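Local coordinates for protein ORF10 (Moritella marina, PDB 6RIW) that probably condenses acyl chains during polyunsaturated fatty acid synthesis, this chain being the ketosynthase-chain length factor didomain of a larger synthase, at residues 523-528 with 711-716; 497-502 with 529-534. One frame throughout, in Å; residues are numbered along the deposited sequence.

Contact 1. Residues 523-528 with 711-716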
loop_
_atom_site.group_PDB
_atom_site.type_symbol
_atom_site.label_atom_id
_atom_site.label_comp_id
_atom_site.label_asym_id
_atom_site.label_seq_id
_atom_site.Cartn_x
_atom_site.Cartn_y
_atom_site.Cartn_z
ATOM N N LYS A 523 23.320 -17.669 -13.096
ATOM C CA LYS A 523 22.115 -18.470 -13.247
ATOM C C LYS A 523 21.033 -17.811 -12.409
ATOM O O LYS A 523 21.331 -16.989 -11.537
ATOM C CB LYS A 523 22.341 -19.926 -12.785
ATOM C CG LYS A 523 22.731 -20.039 -11.300
ATOM C CD LYS A 523 22.944 -21.494 -10.864
ATOM C CE LYS A 523 21.651 -22.304 -10.957
ATOM N NZ LYS A 523 20.868 -22.083 -9.724
ATOM N N ALA A 524 19.781 -18.152 -12.673
ATOM C CA ALA A 524 18.744 -17.768 -11.723
ATOM C C ALA A 524 19.006 -18.530 -10.421
ATOM O O ALA A 524 19.325 -19.728 -10.473
ATOM C CB ALA A 524 17.349 -18.094 -12.261
ATOM N N PRO A 525 18.952 -17.874 -9.254
ATOM C CA PRO A 525 19.326 -18.563 -8.010
ATOM C C PRO A 525 18.421 -19.744 -7.744
ATOM O O PRO A 525 17.238 -19.731 -8.060
ATOM C CB PRO A 525 19.156 -17.485 -6.922
ATOM C CG PRO A 525 19.221 -16.198 -7.634
ATOM C CD PRO A 525 18.668 -16.443 -9.032
ATOM N N LYS A 526 18.986 -20.771 -7.121
ATOM C CA LYS A 526 18.135 -21.801 -6.565
ATOM C C LYS A 526 17.405 -21.199 -5.366
ATOM O O LYS A 526 18.027 -20.506 -4.559
ATOM C CB LYS A 526 18.993 -22.996 -6.152
ATOM C CG LYS A 526 18.160 -24.185 -5.709
ATOM C CD LYS A 526 18.991 -25.464 -5.758
ATOM C CE LYS A 526 18.255 -26.612 -5.074
ATOM N NZ LYS A 526 19.229 -27.704 -4.780
ATOM N N GLY A 527 16.096 -21.436 -5.251
ATOM C CA GLY A 527 15.367 -20.838 -4.141
ATOM C C GLY A 527 13.998 -21.446 -3.940
ATOM O O GLY A 527 13.587 -22.384 -4.630
ATOM N N SER A 528 13.271 -20.897 -2.973
ATOM C CA SER A 528 11.957 -21.452 -2.637
ATOM C C SER A 528 10.879 -20.757 -3.477
ATOM O O SER A 528 10.119 -19.897 -3.028
ATOM C CB SER A 528 11.707 -21.330 -1.139
ATOM O OG SER A 528 10.446 -21.856 -0.776
ATOM N N VAL A 711 22.942 -12.232 -3.491
ATOM C CA VAL A 711 22.047 -13.379 -3.376
ATOM C C VAL A 711 22.869 -14.660 -3.371
ATOM O O VAL A 711 23.991 -14.708 -3.891
ATOM C CB VAL A 711 21.016 -13.370 -4.525
ATOM C CG1 VAL A 711 21.664 -13.684 -5.882
ATOM C CG2 VAL A 711 19.841 -14.328 -4.246
ATOM N N ASN A 712 22.321 -15.703 -2.762
ATOM C CA ASN A 712 22.926 -17.039 -2.759
ATOM C C ASN A 712 22.458 -17.769 -4.016
ATOM O O ASN A 712 21.323 -18.236 -4.091
ATOM C CB ASN A 712 22.527 -17.781 -1.483
ATOM C CG ASN A 712 23.272 -19.114 -1.307
ATOM O OD1 ASN A 712 23.649 -19.758 -2.281
ATOM N ND2 ASN A 712 23.469 -19.529 -0.054
ATOM N N GLU A 713 23.330 -17.854 -5.027
ATOM C CA GLU A 713 22.902 -18.449 -6.290
ATOM C C GLU A 713 22.677 -19.951 -6.161
ATOM O O GLU A 713 21.874 -20.524 -6.902
ATOM C CB GLU A 713 23.941 -18.168 -7.374
ATOM C CG GLU A 713 23.511 -17.133 -8.359
ATOM C CD GLU A 713 24.648 -16.729 -9.279
ATOM O OE1 GLU A 713 25.519 -15.950 -8.843
ATOM O OE2 GLU A 713 24.665 -17.200 -10.432
ATOM N N LYS A 714 23.362 -20.600 -5.226
ATOM C CA LYS A 714 23.274 -22.049 -5.115
ATOM C C LYS A 714 22.134 -22.504 -4.222
ATOM O O LYS A 714 21.781 -23.692 -4.244
ATOM C CB LYS A 714 24.613 -22.606 -4.604
ATOM C CG LYS A 714 25.686 -22.677 -5.688
ATOM C CD LYS A 714 25.064 -22.830 -7.092
ATOM C CE LYS A 714 26.090 -22.780 -8.223
ATOM N NZ LYS A 714 25.750 -23.729 -9.346
ATOM N N GLY A 715 21.522 -21.584 -3.482
ATOM C CA GLY A 715 20.419 -21.880 -2.593
ATOM C C GLY A 715 20.786 -22.930 -1.572
ATOM O O GLY A 715 20.050 -23.900 -1.394
ATOM N N SER A 716 21.919 -22.753 -0.903
ATOM C CA SER A 716 22.368 -23.734 0.081
ATOM C C SER A 716 23.155 -23.055 1.196
ATOM O O SER A 716 24.050 -22.253 0.920
ATOM C CB SER A 716 23.220 -24.819 -0.593
ATOM O OG SER A 716 23.688 -25.757 0.354
HETATM O O HOH W 1 18.784 -18.464 -3.094
#
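In the second, chain length factor half of this thiolase-fold didomain, Lys523, Pro525 and Lys526, on the loop leading into short strand 527-528, lie against Glu713 in the loop before strand 741-752. The carbonyl of Glu713 accepts two bonds, one of them weak. Lys526 N donates to Glu713 O at 2.9 Å in a nearly straight bond (167°), arriving from above the carbonyl plane, 41° out of it. The weak bond reaches Glu713 O from Lys523 NZ at 3.4 Å. The lysine chain turns near its tip (chi4 -84°), and its NZ bonds more firmly to Ala524 O, at 2.9 Å, and forms a salt bridge with Glu500. The Glu713 side chain runs past Lys523 in the opposite sense, and OE2 accepts from Lys523 N at 3.0 Å, met nearly along its C-O axis; Arg522 N adds a weak bond to the same oxygen. An alanine at Glu713 would probably leave the N-H groups of Lys523 and Arg522 without this acceptor and open a gap beside Lys523 CG. The apolar part of the contact is Pro525 CG, 3.9 Å from Val711 CG2, the proline crossing the valine at about a right angle, and both residues pack on Val741. A water donates to Lys526 O at 2.6 Å and to Asn712 O at 2.7 Å, joining two carbonyls that cannot bond each other. Gly715 passes close to Lys526 O with positive phi, where a side chain would clash. Glu713 OE2 stays 6.2 Å from Lys523 NZ, so the carboxylate serves backbone N-H groups instead of pairing with that ammonium; its charge is probably steadied by those dipoles, and the loops are joined largely through main-chain polar atoms.

Contact 2. Residues 497-502 with 529-534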
loop_
_atom_site.group_PDB
_atom_site.type_symbol
_atom_site.label_atom_id
_atom_site.label_comp_id
_atom_site.label_asym_id
_atom_site.label_seq_id
_atom_site.Cartn_x
_atom_site.Cartn_y
_atom_site.Cartn_z
ATOM N N THR A 497 12.626 -26.022 0.911
ATOM C CA THR A 497 11.875 -26.044 -0.335
ATOM C C THR A 497 12.676 -25.474 -1.505
ATOM O O THR A 497 12.082 -24.993 -2.477
ATOM C CB THR A 497 10.586 -25.251 -0.170
ATOM O OG1 THR A 497 10.926 -23.985 0.397
ATOM C CG2 THR A 497 9.635 -25.986 0.781
ATOM N N PHE A 498 14.004 -25.491 -1.425
ATOM C CA PHE A 498 14.815 -24.833 -2.448
ATOM C C PHE A 498 14.836 -25.652 -3.732
ATOM O O PHE A 498 14.997 -26.878 -3.702
ATOM C CB PHE A 498 16.223 -24.592 -1.926
ATOM C CG PHE A 498 16.255 -23.696 -0.710
ATOM C CD1 PHE A 498 15.308 -22.709 -0.545
ATOM C CD2 PHE A 498 17.212 -23.856 0.266
ATOM C CE1 PHE A 498 15.324 -21.879 0.568
ATOM C CE2 PHE A 498 17.226 -23.045 1.379
ATOM C CZ PHE A 498 16.285 -22.053 1.528
ATOM N N ARG A 499 14.623 -24.979 -4.860
ATOM C CA ARG A 499 14.494 -25.657 -6.152
ATOM C C ARG A 499 15.002 -24.719 -7.235
ATOM O O ARG A 499 15.207 -23.523 -7.006
ATOM C CB ARG A 499 13.044 -26.058 -6.442
ATOM C CG ARG A 499 12.055 -24.853 -6.352
ATOM C CD ARG A 499 10.774 -25.075 -7.165
ATOM N NE ARG A 499 11.057 -25.212 -8.591
ATOM C CZ ARG A 499 10.179 -25.695 -9.472
ATOM N NH1 ARG A 499 8.976 -26.084 -9.064
ATOM N NH2 ARG A 499 10.495 -25.782 -10.754
ATOM N N GLU A 500 15.189 -25.260 -8.436
ATOM C CA GLU A 500 15.566 -24.359 -9.515
ATOM C C GLU A 500 14.354 -23.556 -9.987
ATOM O O GLU A 500 13.196 -23.896 -9.727
ATOM C CB GLU A 500 16.190 -25.143 -10.675
ATOM C CG GLU A 500 17.395 -25.972 -10.252
ATOM C CD GLU A 500 18.649 -25.170 -9.898
ATOM O OE1 GLU A 500 18.732 -23.942 -10.174
ATOM O OE2 GLU A 500 19.572 -25.789 -9.314
ATOM N N LEU A 501 14.642 -22.472 -10.692
ATOM C CA LEU A 501 13.595 -21.563 -11.148
ATOM C C LEU A 501 12.570 -22.286 -12.022
ATOM O O LEU A 501 12.954 -22.923 -13.000
ATOM C CB LEU A 501 14.245 -20.427 -11.944
ATOM C CG LEU A 501 13.249 -19.396 -12.498
ATOM C CD1 LEU A 501 12.848 -18.442 -11.407
ATOM C CD2 LEU A 501 13.888 -18.618 -13.662
ATOM N N PRO A 502 11.271 -22.205 -11.714
ATOM C CA PRO A 502 10.267 -22.806 -12.604
ATOM C C PRO A 502 10.338 -22.166 -13.981
ATOM O O PRO A 502 10.629 -20.978 -14.114
ATOM C CB PRO A 502 8.931 -22.495 -11.914
ATOM C CG PRO A 502 9.314 -22.286 -10.455
ATOM C CD PRO A 502 10.685 -21.664 -10.478
ATOM N N TYR A 529 10.839 -21.138 -4.751
ATOM C CA TYR A 529 9.889 -20.547 -5.675
ATOM C C TYR A 529 8.554 -21.257 -5.566
ATOM O O TYR A 529 8.485 -22.464 -5.282
ATOM C CB TYR A 529 10.371 -20.654 -7.124
ATOM C CG TYR A 529 11.651 -19.930 -7.426
ATOM C CD1 TYR A 529 11.656 -18.552 -7.639
ATOM C CD2 TYR A 529 12.878 -20.614 -7.485
ATOM C CE1 TYR A 529 12.831 -17.872 -7.924
ATOM C CE2 TYR A 529 14.054 -19.930 -7.758
ATOM C CZ TYR A 529 14.019 -18.563 -7.995
ATOM O OH TYR A 529 15.198 -17.892 -8.273
ATOM N N VAL A 530 7.494 -20.510 -5.854
ATOM C CA VAL A 530 6.159 -21.067 -6.030
ATOM C C VAL A 530 5.923 -21.219 -7.533
ATOM O O VAL A 530 5.871 -20.224 -8.264
ATOM C CB VAL A 530 5.087 -20.181 -5.380
ATOM C CG1 VAL A 530 3.684 -20.701 -5.726
ATOM C CG2 VAL A 530 5.273 -20.134 -3.870
ATOM N N GLU A 531 5.770 -22.462 -8.015
ATOM C CA GLU A 531 5.564 -22.629 -9.452
ATOM C C GLU A 531 4.123 -22.332 -9.851
ATOM O O GLU A 531 3.876 -21.727 -10.900
ATOM C CB GLU A 531 5.964 -24.050 -9.892
ATOM C CG GLU A 531 5.531 -24.373 -11.347
ATOM C CD GLU A 531 6.272 -25.563 -11.966
ATOM O OE1 GLU A 531 6.864 -26.375 -11.215
ATOM O OE2 GLU A 531 6.249 -25.684 -13.214
ATOM N N GLN A 532 3.161 -22.727 -9.021
ATOM C CA GLN A 532 1.749 -22.627 -9.366
ATOM C C GLN A 532 0.915 -22.788 -8.101
ATOM O O GLN A 532 1.391 -23.279 -7.079
ATOM C CB GLN A 532 1.361 -23.689 -10.404
ATOM C CG GLN A 532 1.604 -25.107 -9.928
ATOM C CD GLN A 532 1.547 -26.119 -11.074
ATOM O OE1 GLN A 532 2.127 -25.906 -12.140
ATOM N NE2 GLN A 532 0.831 -27.209 -10.860
ATOM N N LEU A 533 -0.348 -22.384 -8.191
ATOM C CA LEU A 533 -1.313 -22.663 -7.141
ATOM C C LEU A 533 -2.577 -23.257 -7.750
ATOM O O LEU A 533 -2.933 -22.957 -8.893
ATOM C CB LEU A 533 -1.654 -21.401 -6.353
ATOM C CG LEU A 533 -2.070 -20.250 -7.266
ATOM C CD1 LEU A 533 -3.587 -20.122 -7.289
ATOM C CD2 LEU A 533 -1.458 -18.956 -6.811
ATOM N N ASP A 534 -3.250 -24.101 -6.973
ATOM C CA ASP A 534 -4.584 -24.598 -7.298
ATOM C C ASP A 534 -5.610 -23.850 -6.453
ATOM O O ASP A 534 -5.473 -23.778 -5.227
ATOM C CB ASP A 534 -4.705 -26.096 -7.015
ATOM C CG ASP A 534 -3.628 -26.922 -7.693
ATOM O OD1 ASP A 534 -2.776 -26.362 -8.425
ATOM O OD2 ASP A 534 -3.638 -28.155 -7.478
HETATM O O HOH W 2 9.760 -24.499 -3.606
HETATM O O HOH W 3 8.868 -27.690 -12.209
#
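The Leu501 side chain and the Arg499 carbonyl approach the ring of Tyr529 from different directions where the loop after helix 484-492 folds over the chain entering strand 532-536, still in the thiolase-like chain length factor half. Leu501 lies over one ring face: its CD1 makes a CH-pi contact 3.8 Å from the Tyr529 centroid, 23° off the normal and shifted toward the CE1-CZ rim. Chi1 of 180° sets Leu501 CG anti to the backbone N, and of its branches CD1 does the touching. Arg499 O instead meets the ring at its edge, in plane, 3.8 Å from Tyr529 CD2. Pro502 closes on the root of the ring, with CD 3.5 Å from Tyr529 CB. The far end of the phenol is tied by a hydrogen bond between Tyr529 OH and Pro525 O. Pro502 also serves the arginine: its CG stands 3.6 Å above the guanidinium plane of Arg499, over the centre, while its ring slides past the Glu531 chain in the opposite sense. Arg499 and Glu531 cross at about a right angle, their guanidinium and carboxylate planes 77° apart. Arg499 NH1 forms a salt bridge with Glu531 OE1 at 3.0 Å, meeting that oxygen from above the carboxylate plane. Arg499 NE donates a hydrogen bond to Glu500 O at 2.8 Å, the acceptor lying near the guanidinium plane, which helps fix the rotation of the group. A water spans Arg499 NH2 and Glu531 OE1, adding an indirect link beside the ion pair; Glu531 OE2 has a long, weak ion pair with Lys911. Nearer the start of the loop, a second water donates to Thr497 O at 2.6 Å and to Tyr529 O at 2.9 Å.

Overall arrangement
Contacts 1 and 2 are neighbours, their centres 12 Å apart, and their segments alternate along the chain: 523-528 runs directly into 529-534. Loop 497-502, half of contact 2, also bonds to 523-528 of contact 1. Arg499 N lies 2.8 Å from Gly527 O, a probable hydrogen bond, and Thr497 OG1 lies 2.5 Å from Ser528 OG, probably bonded as well. Packing continues the join, with Lys526 CG 3.3 Å from Arg499 O and Gly715 O 3.3 Å from Phe498 CD2. Loop 497-502 thus joins strand 527-528 to the Tyr529-Glu531 segment that leads into strand 532-536. Both contacts lie in the chain length factor half, away from the magnesium site at Met1 and Lys286 in the ketosynthase half.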